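Local coordinates for nucleoporin NUP159 (Saccharomyces cerevisiae, PDB 1XIP), which serves as a component of the nuclear pore complex, where its N-terminal beta-propeller domain tethers the helicase Dbp5 to the pore for mRNA export, at residues I45-S50 and A341-T346; T138-N143 and T166-T171; I266-G271 and S302-I307. All coordinates share one frame; numbering follows the deposited sequence.

Contact 1. Residues I45-S50 and A341-T346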
loop_
_atom_site.group_PDB
_atom_site.type_symbol
_atom_site.label_atom_id
_atom_site.label_comp_id
_atom_site.label_asym_id
_atom_site.label_seq_id
_atom_site.Cartn_x
_atom_site.Cartn_y
_atom_site.Cartn_z
ATOM N N ILE A 45 8.152 -9.236 1.535
ATOM C CA ILE A 45 8.420 -10.639 1.763
ATOM C C ILE A 45 8.824 -11.250 0.446
ATOM O O ILE A 45 8.255 -10.945 -0.585
ATOM C CB ILE A 45 7.168 -11.345 2.306
ATOM C CG1 ILE A 45 6.916 -10.928 3.758
ATOM C CG2 ILE A 45 7.290 -12.866 2.129
ATOM C CD1 ILE A 45 5.640 -11.513 4.372
ATOM N N SER A 46 9.839 -12.082 0.477
ATOM C CA SER A 46 10.214 -12.842 -0.688
ATOM C C SER A 46 9.996 -14.302 -0.352
ATOM O O SER A 46 10.687 -14.878 0.496
ATOM C CB SER A 46 11.667 -12.596 -1.017
ATOM O OG SER A 46 12.218 -13.726 -1.619
ATOM N N ASN A 47 9.010 -14.887 -1.004
ATOM C CA ASN A 47 8.676 -16.281 -0.801
ATOM C C ASN A 47 9.703 -17.253 -1.390
ATOM O O ASN A 47 9.804 -18.399 -0.930
ATOM C CB ASN A 47 7.286 -16.565 -1.371
ATOM C CG ASN A 47 6.185 -15.972 -0.521
ATOM O OD1 ASN A 47 5.912 -16.447 0.575
ATOM N ND2 ASN A 47 5.553 -14.928 -1.020
ATOM N N SER A 48 10.455 -16.802 -2.405
ATOM C CA SER A 48 11.454 -17.651 -3.061
ATOM C C SER A 48 12.697 -17.748 -2.219
ATOM O O SER A 48 13.315 -18.804 -2.129
ATOM C CB SER A 48 11.834 -17.095 -4.438
ATOM O OG SER A 48 12.558 -15.878 -4.308
ATOM N N LYS A 49 13.093 -16.632 -1.628
ATOM C CA LYS A 49 14.271 -16.610 -0.774
ATOM C C LYS A 49 13.933 -16.986 0.670
ATOM O O LYS A 49 14.828 -17.273 1.461
ATOM C CB LYS A 49 14.910 -15.229 -0.814
ATOM C CG LYS A 49 15.809 -15.032 -1.960
ATOM C CD LYS A 49 16.221 -13.587 -2.066
ATOM C CE LYS A 49 16.825 -13.311 -3.417
ATOM N NZ LYS A 49 15.731 -12.823 -4.297
ATOM N N SER A 50 12.644 -16.969 1.002
ATOM C CA SER A 50 12.172 -17.106 2.381
ATOM C C SER A 50 12.763 -16.019 3.305
ATOM O O SER A 50 13.368 -16.332 4.333
ATOM C CB SER A 50 12.462 -18.510 2.925
ATOM O OG SER A 50 11.423 -18.937 3.796
ATOM N N ALA A 341 2.317 -7.396 3.438
ATOM C CA ALA A 341 2.975 -8.337 2.526
ATOM C C ALA A 341 2.361 -9.734 2.615
ATOM O O ALA A 341 1.629 -10.019 3.563
ATOM C CB ALA A 341 4.473 -8.381 2.789
ATOM N N VAL A 342 2.644 -10.588 1.631
ATOM C CA VAL A 342 2.012 -11.912 1.562
ATOM C C VAL A 342 2.991 -13.065 1.644
ATOM O O VAL A 342 3.975 -13.124 0.911
ATOM C CB VAL A 342 1.136 -12.087 0.280
ATOM C CG1 VAL A 342 0.318 -13.347 0.358
ATOM C CG2 VAL A 342 0.205 -10.880 0.108
ATOM N N ASP A 343 2.671 -13.993 2.534
ATOM C CA ASP A 343 3.484 -15.158 2.813
ATOM C C ASP A 343 2.717 -16.409 2.393
ATOM O O ASP A 343 1.590 -16.640 2.805
ATOM C CB ASP A 343 3.849 -15.170 4.297
ATOM C CG ASP A 343 4.422 -16.506 4.786
ATOM O OD1 ASP A 343 4.922 -17.334 3.997
ATOM O OD2 ASP A 343 4.429 -16.795 5.989
ATOM N N VAL A 344 3.371 -17.207 1.570
ATOM C CA VAL A 344 2.778 -18.341 0.892
ATOM C C VAL A 344 3.570 -19.627 1.189
ATOM O O VAL A 344 3.091 -20.715 0.926
ATOM C CB VAL A 344 2.739 -18.036 -0.643
ATOM C CG1 VAL A 344 2.999 -19.265 -1.491
ATOM C CG2 VAL A 344 1.425 -17.385 -1.018
ATOM N N VAL A 345 4.764 -19.497 1.773
ATOM C CA VAL A 345 5.714 -20.624 1.827
ATOM C C VAL A 345 6.041 -21.246 3.198
ATOM O O VAL A 345 6.504 -22.394 3.247
ATOM C CB VAL A 345 7.058 -20.296 1.108
ATOM C CG1 VAL A 345 6.852 -20.200 -0.412
ATOM C CG2 VAL A 345 7.712 -19.025 1.693
ATOM N N THR A 346 5.819 -20.504 4.292
ATOM C CA THR A 346 6.108 -21.020 5.656
ATOM C C THR A 346 5.180 -22.188 6.055
ATOM O O THR A 346 4.127 -22.380 5.439
ATOM C CB THR A 346 6.081 -19.878 6.745
ATOM O OG1 THR A 346 4.788 -19.256 6.785
ATOM C CG2 THR A 346 6.992 -18.755 6.367
#
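Asn47 uses both ends of its side-chain amide to hold the backbone of 341-346. The backbone N of Val344 donates to Asn47 OD1 at 2.8 Å. This donor stands above the plane of the side-chain carbonyl, and the bond is fairly straight, with an N-H...O angle of 161°. The other end of the amide donates, through Asn47 ND2, to Val342 O at 3.1 Å. That oxygen is tilted 17° out of the amide plane. The two bonds bracket Asp343 and fix the rotation of the amide, because a flip would put OD1 beside an acceptor.

Val345 packs across Asn47 with both methyls. Its CG2 comes within 3.3 Å of Asn47 OD1, and its CG1 lies 3.5 Å from Asn47 O. Ile45 adds an apolar contact at the strand end, with its CG1 3.7 Å from Ala341 CB. Its CG1 is anti to the carbonyl carbon (chi1 -72°), which leaves CG2 3.5 Å from Val342 O.

The second shell shapes both turns. Asp343 OD1 accepts from Val345 N at 3.1 Å, forming an Asx turn. Asp343 OD2 takes the hydroxyl of Thr346 on its syn side and also bonds Tyr367 OH, while Arg69 reaches Thr346 OG1. In the other segment, Ser46 OG accepts from Lys49 N, an ST motif that shapes the turn carrying Asn47.

Strand 43-46 is an outermost strand of one four-stranded sheet, and 337-343 of another. Strand 18-26, from near the N terminus, pairs with 374-381 inside the last blade, the ring closure of a beta-propeller. This contact is the seam between that blade and the blade of 43-46.

Contact 2. Residues T138-N143 and T166-T171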
loop_
_atom_site.group_PDB
_atom_site.type_symbol
_atom_site.label_atom_id
_atom_site.label_comp_id
_atom_site.label_asym_id
_atom_site.label_seq_id
_atom_site.Cartn_x
_atom_site.Cartn_y
_atom_site.Cartn_z
ATOM N N THR A 138 12.310 -1.538 -12.937
ATOM C CA THR A 138 12.127 -0.106 -12.914
ATOM C C THR A 138 11.404 0.349 -11.648
ATOM O O THR A 138 10.534 -0.356 -11.114
ATOM C CB THR A 138 11.421 0.387 -14.200
ATOM O OG1 THR A 138 10.071 -0.053 -14.182
ATOM C CG2 THR A 138 11.963 -0.299 -15.461
ATOM N N LEU A 139 11.804 1.522 -11.165
ATOM C CA LEU A 139 11.202 2.152 -10.007
ATOM C C LEU A 139 10.418 3.326 -10.452
ATOM O O LEU A 139 10.980 4.238 -11.035
ATOM C CB LEU A 139 12.277 2.647 -9.058
ATOM C CG LEU A 139 12.452 1.843 -7.777
ATOM C CD1 LEU A 139 13.470 2.529 -6.898
ATOM C CD2 LEU A 139 11.138 1.719 -7.065
ATOM N N VAL A 140 9.118 3.315 -10.181
ATOM C CA VAL A 140 8.278 4.447 -10.519
ATOM C C VAL A 140 8.147 5.352 -9.309
ATOM O O VAL A 140 7.804 4.897 -8.231
ATOM C CB VAL A 140 6.902 4.031 -11.036
ATOM C CG1 VAL A 140 6.137 5.268 -11.513
ATOM C CG2 VAL A 140 7.035 3.030 -12.174
ATOM N N ILE A 141 8.423 6.637 -9.501
ATOM C CA ILE A 141 8.622 7.556 -8.394
ATOM C C ILE A 141 7.712 8.772 -8.504
ATOM O O ILE A 141 7.686 9.454 -9.538
ATOM C CB ILE A 141 10.120 7.988 -8.336
ATOM C CG1 ILE A 141 10.995 6.811 -7.901
ATOM C CG2 ILE A 141 10.313 9.159 -7.384
ATOM C CD1 ILE A 141 12.452 6.952 -8.228
ATOM N N LEU A 142 6.959 9.039 -7.442
ATOM C CA LEU A 142 6.185 10.261 -7.376
ATOM C C LEU A 142 6.803 11.297 -6.447
ATOM O O LEU A 142 6.981 11.068 -5.252
ATOM C CB LEU A 142 4.732 9.999 -7.017
ATOM C CG LEU A 142 3.874 11.264 -6.857
ATOM C CD1 LEU A 142 3.747 12.056 -8.170
ATOM C CD2 LEU A 142 2.524 10.886 -6.332
ATOM N N ASN A 143 7.088 12.448 -7.046
ATOM C CA ASN A 143 7.776 13.580 -6.455
ATOM C C ASN A 143 6.936 14.437 -5.507
ATOM O O ASN A 143 5.695 14.450 -5.582
ATOM C CB ASN A 143 8.159 14.488 -7.608
ATOM C CG ASN A 143 9.501 15.038 -7.471
ATOM O OD1 ASN A 143 9.836 15.606 -6.446
ATOM N ND2 ASN A 143 10.307 14.894 -8.512
ATOM N N THR A 166 -1.101 13.214 -8.200
ATOM C CA THR A 166 -1.159 13.186 -6.736
ATOM C C THR A 166 -1.150 11.763 -6.193
ATOM O O THR A 166 -0.786 11.535 -5.047
ATOM C CB THR A 166 -2.364 13.976 -6.172
ATOM O OG1 THR A 166 -3.574 13.472 -6.728
ATOM C CG2 THR A 166 -2.332 15.425 -6.650
ATOM N N SER A 167 -1.561 10.823 -7.034
ATOM C CA SER A 167 -1.464 9.411 -6.743
ATOM C C SER A 167 -1.285 8.620 -8.026
ATOM O O SER A 167 -1.833 8.959 -9.061
ATOM C CB SER A 167 -2.716 8.915 -6.000
ATOM O OG SER A 167 -2.477 7.634 -5.421
ATOM N N PHE A 168 -0.528 7.547 -7.946
ATOM C CA PHE A 168 -0.390 6.644 -9.073
ATOM C C PHE A 168 -0.439 5.194 -8.589
ATOM O O PHE A 168 -0.281 4.921 -7.408
ATOM C CB PHE A 168 0.907 6.931 -9.834
ATOM C CG PHE A 168 2.142 6.335 -9.185
ATOM C CD1 PHE A 168 2.634 5.095 -9.600
ATOM C CD2 PHE A 168 2.817 7.021 -8.176
ATOM C CE1 PHE A 168 3.779 4.543 -9.012
ATOM C CE2 PHE A 168 3.963 6.487 -7.586
ATOM C CZ PHE A 168 4.444 5.242 -8.001
ATOM N N ASP A 169 -0.669 4.274 -9.512
ATOM C CA ASP A 169 -0.551 2.847 -9.227
ATOM C C ASP A 169 -0.032 2.147 -10.482
ATOM O O ASP A 169 -0.312 2.594 -11.580
ATOM C CB ASP A 169 -1.911 2.277 -8.797
ATOM C CG ASP A 169 -1.798 0.919 -8.123
ATOM O OD1 ASP A 169 -0.655 0.480 -7.789
ATOM O OD2 ASP A 169 -2.806 0.211 -7.881
ATOM N N VAL A 170 0.747 1.078 -10.313
ATOM C CA VAL A 170 1.173 0.244 -11.441
ATOM C C VAL A 170 0.954 -1.218 -11.192
ATOM O O VAL A 170 1.013 -1.692 -10.039
ATOM C CB VAL A 170 2.677 0.348 -11.764
ATOM C CG1 VAL A 170 2.905 1.159 -13.020
ATOM C CG2 VAL A 170 3.481 0.846 -10.599
ATOM N N THR A 171 0.718 -1.935 -12.289
ATOM C CA THR A 171 0.853 -3.379 -12.324
ATOM C C THR A 171 1.908 -3.710 -13.371
ATOM O O THR A 171 2.538 -2.818 -13.930
ATOM C CB THR A 171 -0.477 -4.046 -12.706
ATOM O OG1 THR A 171 -0.888 -3.591 -14.012
ATOM C CG2 THR A 171 -1.601 -3.610 -11.764
#
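Phe168 sets its CG between its own backbone N and carbonyl carbon (chi1 80°), and its ring reaches the side chains of Val140 and Leu142. Leu142 has its CB directed toward the other strand and carries CG anti to the backbone N (chi1 177°). From there its CD2 lies 3.6 Å from Thr166 O.

The ring sits between two neighbours. Phe168 CE1 is 3.5 Å from Val140 CG1, and Phe168 CE2 is 3.6 Å from Leu142 CB. The far end of the ring, Phe168 CZ, approaches Val140 O at 3.4 Å. Farther along, Val140 CG2 and Val170 CG2 meet more loosely, at 4.5 Å. Leu148 of strand 147-152 touches Val140, Leu142 and Phe168, so it adds to the same apolar cluster.

The contact is apolar, with no hydrogen bond between the segments. The short strands run nearly antiparallel, at 173°, but their axes stay 8.4 Å apart. Side chains fill the space between them. Ser167 and Asp169 point the other way. Their side chains bond backbone N atoms of strand 215-221, at Val219 and Ile221. Thr166 and Ser167 form a classic beta bulge opposite Leu178, where the chain turns a corner.

The second strand of one blade here packs face to face on the first strand of the next, the apolar blade-to-blade interface typical of beta-propellers.

Contact 3. Residues I266-G271 and S302-I307; sequences ITPPFG and SSEVSI
The side chains of Pro268 and Glu304 cross at about a right angle, with Pro268 CG above the plane of the Glu304 carboxylate. This ring carbon is 3.5 Å from Glu304 OE2 and 3.6 Å from Glu304 OE1. This is a contact of the ring carbon with both oxygens.

The peptide carbonyl of Pro268 is a meeting point for donors. Ser302 OG, set anti to its own backbone N (chi1 160°), donates to Pro268 O in a weak bond of 3.0 Å. Phe270 N also bonds Pro268 O, which closes an inverse gamma turn centred on Pro269. A water donates to Pro268 O and accepts from Ser303 N at 2.6 Å, bridging the segments.

Ser302 OG works in both directions. It accepts from Glu304 N at 3.0 Å with an N-H...O angle of 168°, forming an ST turn. An alanine here would probably leave Glu304 N without this acceptor and Pro268 O with one donor fewer, freeing the turn to shift. At the other end Thr267 N donates to Ser306 OG at 3.0 Å, although this bond is more bent, at 137°.

Ile266 and Thr267 also touch strand 246-254, and Ser306 lies in strand 306-308 of the following blade. Residues 268-271 form a PXFG repeat. FG repeat regions generally lack ordered structure, but this one is a folded connection between propeller blades.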
loop_
_atom_site.group_PDB
_atom_site.type_symbol
_atom_site.label_atom_id
_atom_site.label_comp_id
_atom_site.label_asym_id
_atom_site.label_seq_id
_atom_site.Cartn_x
_atom_site.Cartn_y
_atom_site.Cartn_z
ATOM N N ILE A 266 -15.134 0.451 2.563
ATOM C CA ILE A 266 -13.722 0.194 2.368
ATOM C C ILE A 266 -12.948 1.139 3.255
ATOM O O ILE A 266 -13.006 2.359 3.065
ATOM C CB ILE A 266 -13.300 0.368 0.901
ATOM C CG1 ILE A 266 -13.846 -0.771 0.043
ATOM C CG2 ILE A 266 -11.792 0.396 0.808
ATOM C CD1 ILE A 266 -13.586 -0.608 -1.429
ATOM N N THR A 267 -12.248 0.582 4.240
ATOM C CA THR A 267 -11.228 1.322 4.978
ATOM C C THR A 267 -11.716 2.654 5.561
ATOM O O THR A 267 -11.132 3.689 5.256
ATOM C CB THR A 267 -10.030 1.662 4.075
ATOM O OG1 THR A 267 -9.566 0.478 3.418
ATOM C CG2 THR A 267 -8.883 2.174 4.902
ATOM N N PRO A 268 -12.781 2.666 6.361
ATOM C CA PRO A 268 -13.230 3.926 6.961
ATOM C C PRO A 268 -12.113 4.656 7.753
ATOM O O PRO A 268 -11.446 4.050 8.606
ATOM C CB PRO A 268 -14.368 3.485 7.886
ATOM C CG PRO A 268 -14.344 1.974 7.930
ATOM C CD PRO A 268 -13.661 1.528 6.721
ATOM N N PRO A 269 -11.925 5.951 7.488
ATOM C CA PRO A 269 -10.775 6.690 7.997
ATOM C C PRO A 269 -10.951 7.248 9.399
ATOM O O PRO A 269 -11.095 8.464 9.546
ATOM C CB PRO A 269 -10.655 7.834 7.000
ATOM C CG PRO A 269 -12.027 8.092 6.577
ATOM C CD PRO A 269 -12.803 6.812 6.682
ATOM N N PHE A 270 -10.912 6.383 10.413
ATOM C CA PHE A 270 -11.014 6.808 11.810
ATOM C C PHE A 270 -9.649 7.032 12.455
ATOM O O PHE A 270 -9.544 7.204 13.676
ATOM C CB PHE A 270 -11.832 5.790 12.613
ATOM C CG PHE A 270 -13.294 5.797 12.267
ATOM C CD1 PHE A 270 -14.168 6.689 12.884
ATOM C CD2 PHE A 270 -13.795 4.942 11.283
ATOM C CE1 PHE A 270 -15.533 6.718 12.534
ATOM C CE2 PHE A 270 -15.151 4.962 10.930
ATOM C CZ PHE A 270 -16.023 5.853 11.557
ATOM N N GLY A 271 -8.601 7.048 11.645
ATOM C CA GLY A 271 -7.254 7.192 12.163
ATOM C C GLY A 271 -7.041 8.462 12.976
ATOM O O GLY A 271 -7.659 9.495 12.695
ATOM N N SER A 302 -6.628 4.290 8.597
ATOM C CA SER A 302 -7.694 3.433 9.103
ATOM C C SER A 302 -7.135 2.203 9.793
ATOM O O SER A 302 -6.013 1.794 9.523
ATOM C CB SER A 302 -8.613 3.051 7.931
ATOM O OG SER A 302 -9.390 1.891 8.181
ATOM N N SER A 303 -7.926 1.606 10.675
ATOM C CA SER A 303 -7.516 0.394 11.384
ATOM C C SER A 303 -8.208 -0.828 10.826
ATOM O O SER A 303 -8.054 -1.929 11.351
ATOM C CB SER A 303 -7.833 0.508 12.855
ATOM O OG SER A 303 -7.796 1.866 13.238
ATOM N N GLU A 304 -8.987 -0.637 9.763
ATOM C CA GLU A 304 -9.759 -1.733 9.227
ATOM C C GLU A 304 -9.160 -2.288 7.956
ATOM O O GLU A 304 -8.494 -1.581 7.204
ATOM C CB GLU A 304 -11.221 -1.337 9.042
ATOM C CG GLU A 304 -12.024 -1.427 10.338
ATOM C CD GLU A 304 -13.407 -0.816 10.197
ATOM O OE1 GLU A 304 -14.216 -1.337 9.376
ATOM O OE2 GLU A 304 -13.692 0.197 10.890
ATOM N N VAL A 305 -9.384 -3.579 7.739
ATOM C CA VAL A 305 -8.909 -4.250 6.555
ATOM C C VAL A 305 -10.115 -4.745 5.749
ATOM O O VAL A 305 -10.952 -5.483 6.260
ATOM C CB VAL A 305 -7.951 -5.414 6.934
ATOM C CG1 VAL A 305 -7.474 -6.146 5.705
ATOM C CG2 VAL A 305 -6.761 -4.892 7.752
ATOM N N SER A 306 -10.197 -4.325 4.493
ATOM C CA SER A 306 -11.331 -4.660 3.642
ATOM C C SER A 306 -11.013 -5.744 2.652
ATOM O O SER A 306 -9.849 -6.031 2.390
ATOM C CB SER A 306 -11.801 -3.427 2.886
ATOM O OG SER A 306 -11.853 -2.326 3.761
ATOM N N ILE A 307 -12.060 -6.342 2.099
ATOM C CA ILE A 307 -11.931 -7.321 1.032
ATOM C C ILE A 307 -12.747 -6.880 -0.194
ATOM O O ILE A 307 -13.910 -6.527 -0.068
ATOM C CB ILE A 307 -12.408 -8.688 1.508
ATOM C CG1 ILE A 307 -11.702 -9.092 2.802
ATOM C CG2 ILE A 307 -12.155 -9.727 0.452
ATOM C CD1 ILE A 307 -12.368 -10.275 3.506
HETATM O O HOH W 1 -10.090 2.984 11.244
#

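From the N terminus, the chain first reaches 45-50 in the first blade, and contact 1 is completed only at 341-346, 291 residues later. Its long loop encloses both other contacts. Contact 2 comes next: 138-143 meets 166-171 after a short excursion through strands 147-152 and 158-165, joining two consecutive blades. It closes before contact 3 opens. Contact 3 pairs 266-271 with 302-307 and ties an interblade connection to strand 306-308 of the following blade. Contacts 2 and 3 lie on opposite sides of the chain's centre. No two contacts touch; their centres are 23 to 25 Å apart, spread around one propeller.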